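Local coordinates for putative peptidoglycan-binding/hydrolysing protein (PDB 5TV7) that probably binds, and may hydrolyse, bacterial cell-wall peptidoglycan, and is seen here in complex with glutamine hydroxamate, at residues F24-Y29 / M124-G129; Y31-A36 / I53-D58; A80-S85 / I95-Y100. One frame throughout, in Å; residues are numbered along the deposited sequence.

Contact 1 of 3, residues F24-Y29 / M124-G129; sequences FTLSGY and MLTLLG
Leu127 meets the flat peptide groups of Phe24 to Leu26 from above. Its CD2 sits over one face of the Thr25-Leu26 peptide, 3.7 Å from Thr25 C. Its CD1 lies above the plane of the preceding peptide, 3.9 Å from Phe24 O. The Phe24 ring packs on Pro175. Leu127 CD2 also touches Leu26 CB at 3.6 Å, the closest apolar approach here. The Leu127 side chain starts out across the strand rather than straight at it, and its two methyls then reach the backbone. The two methyls of Leu26 meet Thr126, whose CG2 is 4.0 Å from Leu26 CD2. The Leu26 and Thr126 side chains cross at about a right angle. The contact lays the end of helix 116-127, in the range of one peptidoglycan-binding family, against the start of strand 26-32, in the range of another. The strand belongs to a five-stranded antiparallel sheet. Leu127 also touches Val84 on the neighbouring strand 78-87, so the helix end spans two strands. The hydroxyl of Thr126 is bonded back to Gln122 O in its own helix, and its side chain also touches Val132 and Ile134. The helix closes in a Schellman motif: Gly129 has positive phi, and Gly129 N donates to Thr126 O at 3.0 Å.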
loop_
_atom_site.group_PDB
_atom_site.type_symbol
_atom_site.label_atom_id
_atom_site.label_comp_id
_atom_site.label_asym_id
_atom_site.label_seq_id
_atom_site.Cartn_x
_atom_site.Cartn_y
_atom_site.Cartn_z
ATOM N N PHE A 24 0.266 -3.707 -14.205
ATOM C CA PHE A 24 0.309 -4.544 -12.988
ATOM C C PHE A 24 1.602 -4.352 -12.171
ATOM O O PHE A 24 1.792 -4.984 -11.134
ATOM C CB PHE A 24 0.104 -6.011 -13.333
ATOM C CG PHE A 24 -1.271 -6.321 -13.848
ATOM C CD1 PHE A 24 -2.301 -6.638 -12.969
ATOM C CD2 PHE A 24 -1.543 -6.309 -15.211
ATOM C CE1 PHE A 24 -3.574 -6.931 -13.439
ATOM C CE2 PHE A 24 -2.817 -6.604 -15.685
ATOM C CZ PHE A 24 -3.830 -6.923 -14.798
ATOM N N THR A 25 2.473 -3.462 -12.633
ATOM C CA THR A 25 3.728 -3.173 -11.954
ATOM C C THR A 25 3.645 -1.812 -11.286
ATOM O O THR A 25 3.184 -0.867 -11.899
ATOM C CB THR A 25 4.883 -3.189 -12.968
ATOM O OG1 THR A 25 4.961 -4.490 -13.554
ATOM C CG2 THR A 25 6.214 -2.838 -12.314
ATOM N N LEU A 26 4.076 -1.714 -10.025
ATOM C CA LEU A 26 4.070 -0.430 -9.323
ATOM C C LEU A 26 5.505 0.000 -9.054
ATOM O O LEU A 26 6.190 -0.568 -8.198
ATOM C CB LEU A 26 3.273 -0.485 -8.010
ATOM C CG LEU A 26 3.019 0.893 -7.390
ATOM C CD1 LEU A 26 2.051 1.724 -8.244
ATOM C CD2 LEU A 26 2.485 0.759 -5.973
ATOM N N SER A 27 5.938 1.026 -9.776
ATOM C CA SER A 27 7.287 1.535 -9.673
ATOM C C SER A 27 7.335 2.903 -9.044
ATOM O O SER A 27 6.395 3.674 -9.152
ATOM C CB SER A 27 7.915 1.589 -11.061
ATOM O OG SER A 27 7.997 0.282 -11.595
ATOM N N GLY A 28 8.462 3.201 -8.413
ATOM C CA GLY A 28 8.648 4.471 -7.731
ATOM C C GLY A 28 9.899 4.434 -6.889
ATOM O O GLY A 28 10.768 3.582 -7.098
ATOM N N TYR A 29 9.987 5.344 -5.926
ATOM C CA TYR A 29 11.161 5.454 -5.068
ATOM C C TYR A 29 10.830 5.311 -3.582
ATOM O O TYR A 29 9.798 5.802 -3.110
ATOM C CB TYR A 29 11.862 6.793 -5.335
ATOM C CG TYR A 29 12.445 6.857 -6.727
ATOM C CD1 TYR A 29 11.661 7.233 -7.821
ATOM C CD2 TYR A 29 13.770 6.498 -6.960
ATOM C CE1 TYR A 29 12.191 7.266 -9.102
ATOM C CE2 TYR A 29 14.310 6.527 -8.239
ATOM C CZ TYR A 29 13.516 6.912 -9.304
ATOM O OH TYR A 29 14.051 6.935 -10.568
HETATM N N MSE A 124 -1.264 -2.645 -3.236
HETATM C CA MSE A 124 -2.348 -3.147 -4.095
HETATM C C MSE A 124 -3.410 -2.097 -4.371
HETATM O O MSE A 124 -3.873 -1.957 -5.510
HETATM C CB MSE A 124 -2.936 -4.402 -3.453
HETATM C CG MSE A 124 -1.927 -5.535 -3.598
HETATM SE SE MSE A 124 -2.713 -7.252 -3.074
HETATM C CE MSE A 124 -2.746 -6.936 -1.161
ATOM N N LEU A 125 -3.797 -1.347 -3.346
ATOM C CA LEU A 125 -4.796 -0.275 -3.514
ATOM C C LEU A 125 -4.251 0.788 -4.470
ATOM O O LEU A 125 -4.970 1.264 -5.362
ATOM C CB LEU A 125 -5.167 0.344 -2.173
ATOM C CG LEU A 125 -5.982 -0.528 -1.232
ATOM C CD1 LEU A 125 -5.952 0.036 0.182
ATOM C CD2 LEU A 125 -7.417 -0.649 -1.726
ATOM N N THR A 126 -2.969 1.117 -4.320
ATOM C CA THR A 126 -2.346 2.096 -5.209
ATOM C C THR A 126 -2.342 1.613 -6.677
ATOM O O THR A 126 -2.589 2.414 -7.578
ATOM C CB THR A 126 -0.944 2.486 -4.732
ATOM O OG1 THR A 126 -1.033 2.988 -3.393
ATOM C CG2 THR A 126 -0.362 3.554 -5.619
ATOM N N LEU A 127 -2.096 0.317 -6.909
ATOM C CA LEU A 127 -2.157 -0.247 -8.272
ATOM C C LEU A 127 -3.538 -0.111 -8.903
ATOM O O LEU A 127 -3.648 0.004 -10.117
ATOM C CB LEU A 127 -1.776 -1.727 -8.294
ATOM C CG LEU A 127 -0.304 -2.081 -8.287
ATOM C CD1 LEU A 127 -0.131 -3.572 -8.043
ATOM C CD2 LEU A 127 0.331 -1.664 -9.611
ATOM N N LEU A 128 -4.577 -0.157 -8.081
ATOM C CA LEU A 128 -5.955 -0.037 -8.557
ATOM C C LEU A 128 -6.421 1.397 -8.685
ATOM O O LEU A 128 -7.585 1.642 -9.013
ATOM C CB LEU A 128 -6.894 -0.817 -7.654
ATOM C CG LEU A 128 -6.609 -2.313 -7.641
ATOM C CD1 LEU A 128 -7.574 -2.995 -6.691
ATOM C CD2 LEU A 128 -6.716 -2.906 -9.043
ATOM N N GLY A 129 -5.514 2.335 -8.396
ATOM C CA GLY A 129 -5.757 3.752 -8.544
ATOM C C GLY A 129 -6.042 4.551 -7.290
ATOM O O GLY A 129 -6.143 5.772 -7.371
#

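Contact 2 of 3, residues Y31-A36 / I53-D58; sequences YTYENA and IDPKPD
Tyr33 has CG anti to the backbone N (chi1 176°), 3.8 Å from Lys56 O. Glu34 has CG between its backbone N and carbonyl carbon (chi1 60°), and this CG lies 3.6 Å from Pro57 O. Pro55 CB lies over one face of the Tyr33 ring, 3.8 Å from Tyr33 CE2. This is a CH-pi contact, offset toward the rim. Pro55 CG lies near the phenol oxygen, 3.9 Å from Tyr33 OH. Lys56 O approaches the ring obliquely and is 3.4 Å from Tyr33 CB. Glu34 N donates to Pro57 O at 3.2 Å, with an N-H...O angle of 162°, on a lone pair in the carbonyl plane. Thr32 CB packs against the same oxygen. The Glu34 chain extends beyond CG and passes Pro57 CB. Helix 38-46 adds to the setting of Tyr33: Arg41 makes a cation-pi contact with the ring, and His44 meets it too. The loop 53-58 thus lies across the point where strand 26-32 ends. There Thr32 OG1 accepts from Asn35 N at 3.2 Å, the ST motif of a chain turning into helical backbone angles.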
loop_
_atom_site.group_PDB
_atom_site.type_symbol
_atom_site.label_atom_id
_atom_site.label_comp_id
_atom_site.label_asym_id
_atom_site.label_seq_id
_atom_site.Cartn_x
_atom_site.Cartn_y
_atom_site.Cartn_z
ATOM N N TYR A 31 11.795 6.232 0.167
ATOM C CA TYR A 31 12.442 7.291 0.920
ATOM C C TYR A 31 12.299 6.999 2.393
ATOM O O TYR A 31 11.418 6.245 2.802
ATOM C CB TYR A 31 11.727 8.628 0.678
ATOM C CG TYR A 31 11.831 9.168 -0.719
ATOM C CD1 TYR A 31 12.925 9.947 -1.097
ATOM C CD2 TYR A 31 10.832 8.925 -1.664
ATOM C CE1 TYR A 31 13.028 10.459 -2.378
ATOM C CE2 TYR A 31 10.931 9.435 -2.949
ATOM C CZ TYR A 31 12.032 10.196 -3.298
ATOM O OH TYR A 31 12.153 10.705 -4.564
ATOM N N THR A 32 13.180 7.589 3.186
ATOM C CA THR A 32 13.045 7.551 4.623
ATOM C C THR A 32 12.258 8.828 4.905
ATOM O O THR A 32 12.275 9.765 4.087
ATOM C CB THR A 32 14.396 7.596 5.349
ATOM O OG1 THR A 32 15.112 8.763 4.940
ATOM C CG2 THR A 32 15.224 6.350 5.032
ATOM N N TYR A 33 11.569 8.870 6.043
ATOM C CA TYR A 33 10.786 10.044 6.414
ATOM C C TYR A 33 11.635 11.325 6.374
ATOM O O TYR A 33 11.196 12.342 5.839
ATOM C CB TYR A 33 10.132 9.834 7.786
ATOM C CG TYR A 33 9.374 11.028 8.325
ATOM C CD1 TYR A 33 8.284 11.554 7.637
ATOM C CD2 TYR A 33 9.716 11.600 9.552
ATOM C CE1 TYR A 33 7.579 12.638 8.134
ATOM C CE2 TYR A 33 9.018 12.688 10.060
ATOM C CZ TYR A 33 7.949 13.201 9.351
ATOM O OH TYR A 33 7.252 14.273 9.856
ATOM N N GLU A 34 12.857 11.263 6.897
ATOM C CA GLU A 34 13.720 12.451 6.879
ATOM C C GLU A 34 14.181 12.842 5.462
ATOM O O GLU A 34 14.365 14.024 5.186
ATOM C CB GLU A 34 14.909 12.311 7.839
ATOM C CG GLU A 34 15.851 11.148 7.578
ATOM C CD GLU A 34 17.062 11.163 8.500
ATOM O OE1 GLU A 34 17.266 12.161 9.230
ATOM O OE2 GLU A 34 17.826 10.175 8.486
ATOM N N ASN A 35 14.334 11.866 4.567
ATOM C CA ASN A 35 14.760 12.151 3.178
ATOM C C ASN A 35 13.611 12.412 2.207
ATOM O O ASN A 35 13.833 12.956 1.124
ATOM C CB ASN A 35 15.593 10.993 2.611
ATOM C CG ASN A 35 16.905 10.793 3.344
ATOM O OD1 ASN A 35 17.377 9.666 3.483
ATOM N ND2 ASN A 35 17.496 11.880 3.823
ATOM N N ALA A 36 12.396 12.019 2.583
ATOM C CA ALA A 36 11.241 12.143 1.689
ATOM C C ALA A 36 10.927 13.578 1.283
ATOM O O ALA A 36 11.228 14.511 2.029
ATOM C CB ALA A 36 10.004 11.511 2.324
ATOM N N ILE A 53 0.354 8.242 16.777
ATOM C CA ILE A 53 1.717 7.738 16.960
ATOM C C ILE A 53 2.654 8.756 16.314
ATOM O O ILE A 53 2.266 9.433 15.358
ATOM C CB ILE A 53 1.920 6.338 16.324
ATOM C CG1 ILE A 53 0.880 5.343 16.857
ATOM C CG2 ILE A 53 3.327 5.815 16.612
ATOM C CD1 ILE A 53 0.959 3.956 16.251
ATOM N N ASP A 54 3.868 8.880 16.855
ATOM C CA ASP A 54 4.863 9.822 16.331
ATOM C C ASP A 54 5.654 9.226 15.178
ATOM O O ASP A 54 6.095 8.077 15.266
ATOM C CB ASP A 54 5.862 10.245 17.426
ATOM C CG ASP A 54 5.275 11.232 18.415
ATOM O OD1 ASP A 54 4.541 12.151 17.985
ATOM O OD2 ASP A 54 5.596 11.118 19.619
ATOM N N PRO A 55 5.837 9.997 14.088
ATOM C CA PRO A 55 6.671 9.487 13.002
ATOM C C PRO A 55 8.146 9.486 13.423
ATOM O O PRO A 55 8.573 10.376 14.162
ATOM C CB PRO A 55 6.438 10.496 11.874
ATOM C CG PRO A 55 6.048 11.758 12.568
ATOM C CD PRO A 55 5.272 11.325 13.774
ATOM N N LYS A 56 8.893 8.481 12.977
ATOM C CA LYS A 56 10.324 8.381 13.264
ATOM C C LYS A 56 11.107 8.694 11.981
ATOM O O LYS A 56 10.595 8.467 10.880
ATOM C CB LYS A 56 10.669 6.986 13.784
ATOM C CG LYS A 56 9.943 6.628 15.073
ATOM C CD LYS A 56 10.166 5.177 15.462
ATOM C CE LYS A 56 9.334 4.811 16.682
ATOM N NZ LYS A 56 9.513 3.388 17.083
ATOM N N PRO A 57 12.349 9.212 12.112
ATOM C CA PRO A 57 13.170 9.571 10.934
ATOM C C PRO A 57 13.422 8.446 9.915
ATOM O O PRO A 57 13.494 8.716 8.711
ATOM C CB PRO A 57 14.505 10.006 11.555
ATOM C CG PRO A 57 14.162 10.425 12.934
ATOM C CD PRO A 57 13.054 9.519 13.372
ATOM N N ASP A 58 13.559 7.212 10.402
ATOM C CA ASP A 58 13.829 6.054 9.535
ATOM C C ASP A 58 12.570 5.324 9.005
ATOM O O ASP A 58 12.670 4.196 8.520
ATOM C CB ASP A 58 14.791 5.070 10.237
ATOM C CG ASP A 58 14.257 4.553 11.571
ATOM O OD1 ASP A 58 13.224 5.065 12.057
ATOM O OD2 ASP A 58 14.888 3.642 12.143
#

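Contact 3 of 3, residues A80-S85 / I95-Y100; sequences ASYTVS and IMSNEY
Met96, a selenomethionine, crosses obliquely over Thr83 and reaches Ser85. Its CB is 3.6 Å from Thr83 OG1. Its CG lies 3.9 Å from Thr83 O. SE comes near Ser85 CB, and also lies in plane at the edge of the Tyr100 ring. The chain bends at chi3 (-87°), and CE ends 3.4 Å from Thr83 OG1 and 3.8 Å from Ser85 CB. Under this side chain the backbones pair. Thr83 N donates to Met96 O at 3.0 Å, and Met96 N to Thr83 O at 2.9 Å in a nearly straight bond. A water donates to Met96 O and Ser81 O, and is bonded to Thr83 OG1. On the other face of the sheet Ile95 CG2 touches Tyr82 CD1 at 3.4 Å. Val84 and Ile95 run next to each other on this face, Val84 CG2 3.8 Å from Ile95 CD1. Helix 116-127 covers it: Ile123 touches both Tyr82 and Ile95. After Met96 the chain leaves the strand, and Ser97 OG accepts from Glu99 N in an ST turn. The pairing of Thr83 with Met96 and of Val84 with Ile95 is that of a beta hairpin, part of the antiparallel meander 78-87, 92-96 and 100-104.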
loop_
_atom_site.group_PDB
_atom_site.type_symbol
_atom_site.label_atom_id
_atom_site.label_comp_id
_atom_site.label_asym_id
_atom_site.label_seq_id
_atom_site.Cartn_x
_atom_site.Cartn_y
_atom_site.Cartn_z
ATOM N N ALA A 80 12.337 1.188 -6.734
ATOM C CA ALA A 80 11.734 -0.109 -6.445
ATOM C C ALA A 80 10.571 -0.331 -7.398
ATOM O O ALA A 80 9.888 0.614 -7.780
ATOM C CB ALA A 80 11.267 -0.191 -4.998
ATOM N N SER A 81 10.367 -1.585 -7.777
ATOM C CA SER A 81 9.322 -1.981 -8.706
ATOM C C SER A 81 8.592 -3.209 -8.125
ATOM O O SER A 81 9.194 -4.268 -7.960
ATOM C CB SER A 81 9.967 -2.293 -10.055
ATOM O OG SER A 81 9.005 -2.645 -11.021
ATOM N N TYR A 82 7.307 -3.054 -7.802
ATOM C CA TYR A 82 6.528 -4.132 -7.176
ATOM C C TYR A 82 5.506 -4.777 -8.084
ATOM O O TYR A 82 4.817 -4.096 -8.845
ATOM C CB TYR A 82 5.747 -3.608 -5.965
ATOM C CG TYR A 82 6.576 -3.005 -4.867
ATOM C CD1 TYR A 82 7.291 -3.807 -3.994
ATOM C CD2 TYR A 82 6.598 -1.628 -4.661
ATOM C CE1 TYR A 82 8.035 -3.260 -2.958
ATOM C CE2 TYR A 82 7.346 -1.066 -3.628
ATOM C CZ TYR A 82 8.061 -1.888 -2.782
ATOM O OH TYR A 82 8.803 -1.341 -1.762
ATOM N N THR A 83 5.379 -6.091 -7.945
ATOM C CA THR A 83 4.359 -6.888 -8.627
ATOM C C THR A 83 3.715 -7.760 -7.546
ATOM O O THR A 83 4.246 -7.875 -6.449
ATOM C CB THR A 83 4.934 -7.749 -9.751
ATOM O OG1 THR A 83 6.019 -8.529 -9.246
ATOM C CG2 THR A 83 5.442 -6.872 -10.894
ATOM N N VAL A 84 2.593 -8.390 -7.865
ATOM C CA VAL A 84 1.823 -9.137 -6.889
ATOM C C VAL A 84 1.554 -10.554 -7.335
ATOM O O VAL A 84 1.184 -10.790 -8.485
ATOM C CB VAL A 84 0.445 -8.457 -6.670
ATOM C CG1 VAL A 84 -0.392 -9.236 -5.662
ATOM C CG2 VAL A 84 0.620 -7.019 -6.208
ATOM N N SER A 85 1.722 -11.488 -6.403
ATOM C CA SER A 85 1.443 -12.888 -6.643
ATOM C C SER A 85 0.500 -13.339 -5.544
ATOM O O SER A 85 0.812 -13.216 -4.357
ATOM C CB SER A 85 2.709 -13.731 -6.580
ATOM O OG SER A 85 2.382 -15.088 -6.835
ATOM N N ILE A 95 4.227 -9.704 -2.283
ATOM C CA ILE A 95 4.613 -8.489 -2.956
ATOM C C ILE A 95 6.083 -8.715 -3.367
ATOM O O ILE A 95 6.948 -8.917 -2.515
ATOM C CB ILE A 95 4.487 -7.265 -2.031
ATOM C CG1 ILE A 95 3.032 -7.109 -1.534
ATOM C CG2 ILE A 95 4.964 -5.999 -2.748
ATOM C CD1 ILE A 95 1.987 -6.886 -2.612
HETATM N N MSE A 96 6.342 -8.687 -4.668
HETATM C CA MSE A 96 7.669 -8.981 -5.223
HETATM C C MSE A 96 8.381 -7.784 -5.802
HETATM O O MSE A 96 7.823 -7.031 -6.584
HETATM C CB MSE A 96 7.509 -10.024 -6.336
HETATM C CG MSE A 96 6.406 -11.036 -6.016
HETATM SE SE MSE A 96 6.415 -12.583 -7.239
HETATM C CE MSE A 96 5.274 -11.753 -8.630
ATOM N N SER A 97 9.625 -7.609 -5.376
ATOM C CA SER A 97 10.534 -6.582 -5.882
ATOM C C SER A 97 11.867 -7.327 -5.917
ATOM O O SER A 97 11.915 -8.459 -6.413
ATOM C CB SER A 97 10.562 -5.384 -4.945
ATOM O OG SER A 97 10.931 -5.776 -3.639
ATOM N N ASN A 98 12.941 -6.726 -5.418
ATOM C CA ASN A 98 14.188 -7.495 -5.280
ATOM C C ASN A 98 14.019 -8.399 -4.058
ATOM O O ASN A 98 14.679 -9.430 -3.933
ATOM C CB ASN A 98 15.414 -6.596 -5.122
ATOM C CG ASN A 98 15.273 -5.602 -3.998
ATOM O OD1 ASN A 98 14.170 -5.174 -3.666
ATOM N ND2 ASN A 98 16.393 -5.204 -3.424
ATOM N N GLU A 99 13.123 -7.982 -3.166
ATOM C CA GLU A 99 12.788 -8.724 -1.958
ATOM C C GLU A 99 11.371 -9.268 -2.083
ATOM O O GLU A 99 10.642 -8.889 -2.991
ATOM C CB GLU A 99 12.913 -7.810 -0.739
ATOM C CG GLU A 99 14.326 -7.260 -0.567
ATOM C CD GLU A 99 14.539 -6.506 0.738
ATOM O OE1 GLU A 99 13.545 -6.164 1.419
ATOM O OE2 GLU A 99 15.719 -6.255 1.080
ATOM N N TYR A 100 10.985 -10.149 -1.166
ATOM C CA TYR A 100 9.666 -10.767 -1.193
ATOM C C TYR A 100 8.973 -10.588 0.134
ATOM O O TYR A 100 9.430 -11.099 1.156
ATOM C CB TYR A 100 9.763 -12.258 -1.540
ATOM C CG TYR A 100 10.272 -12.498 -2.928
ATOM C CD1 TYR A 100 9.396 -12.541 -3.999
ATOM C CD2 TYR A 100 11.627 -12.645 -3.182
ATOM C CE1 TYR A 100 9.848 -12.746 -5.294
ATOM C CE2 TYR A 100 12.090 -12.842 -4.477
ATOM C CZ TYR A 100 11.185 -12.887 -5.529
ATOM O OH TYR A 100 11.603 -13.081 -6.820
HETATM O O HOH W 1 8.329 -6.862 -9.079
#

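How the contacts relate
Contacts 1 and 3 are neighbours, with centres about 11 Å apart. They join through adjacent strands of one sheet: Leu26 O is 2.8 Å from Tyr82 N, and Gly28 O is 2.9 Å from Ala80 N, both probable hydrogen bonds. Helix 116-127, whose end is in contact 1, also covers the Tyr82, Val84 and Ile95 face of contact 3. Contact 2 lies toward the far end of strand 26-32, the strand it shares with contact 1. Its centre is about 21 Å from that of contact 1. No contact includes a residue of the glutamine hydroxamate pocket. Segment 124-129 does pack on helices 140-152 and 163-173, which carry part of that pocket.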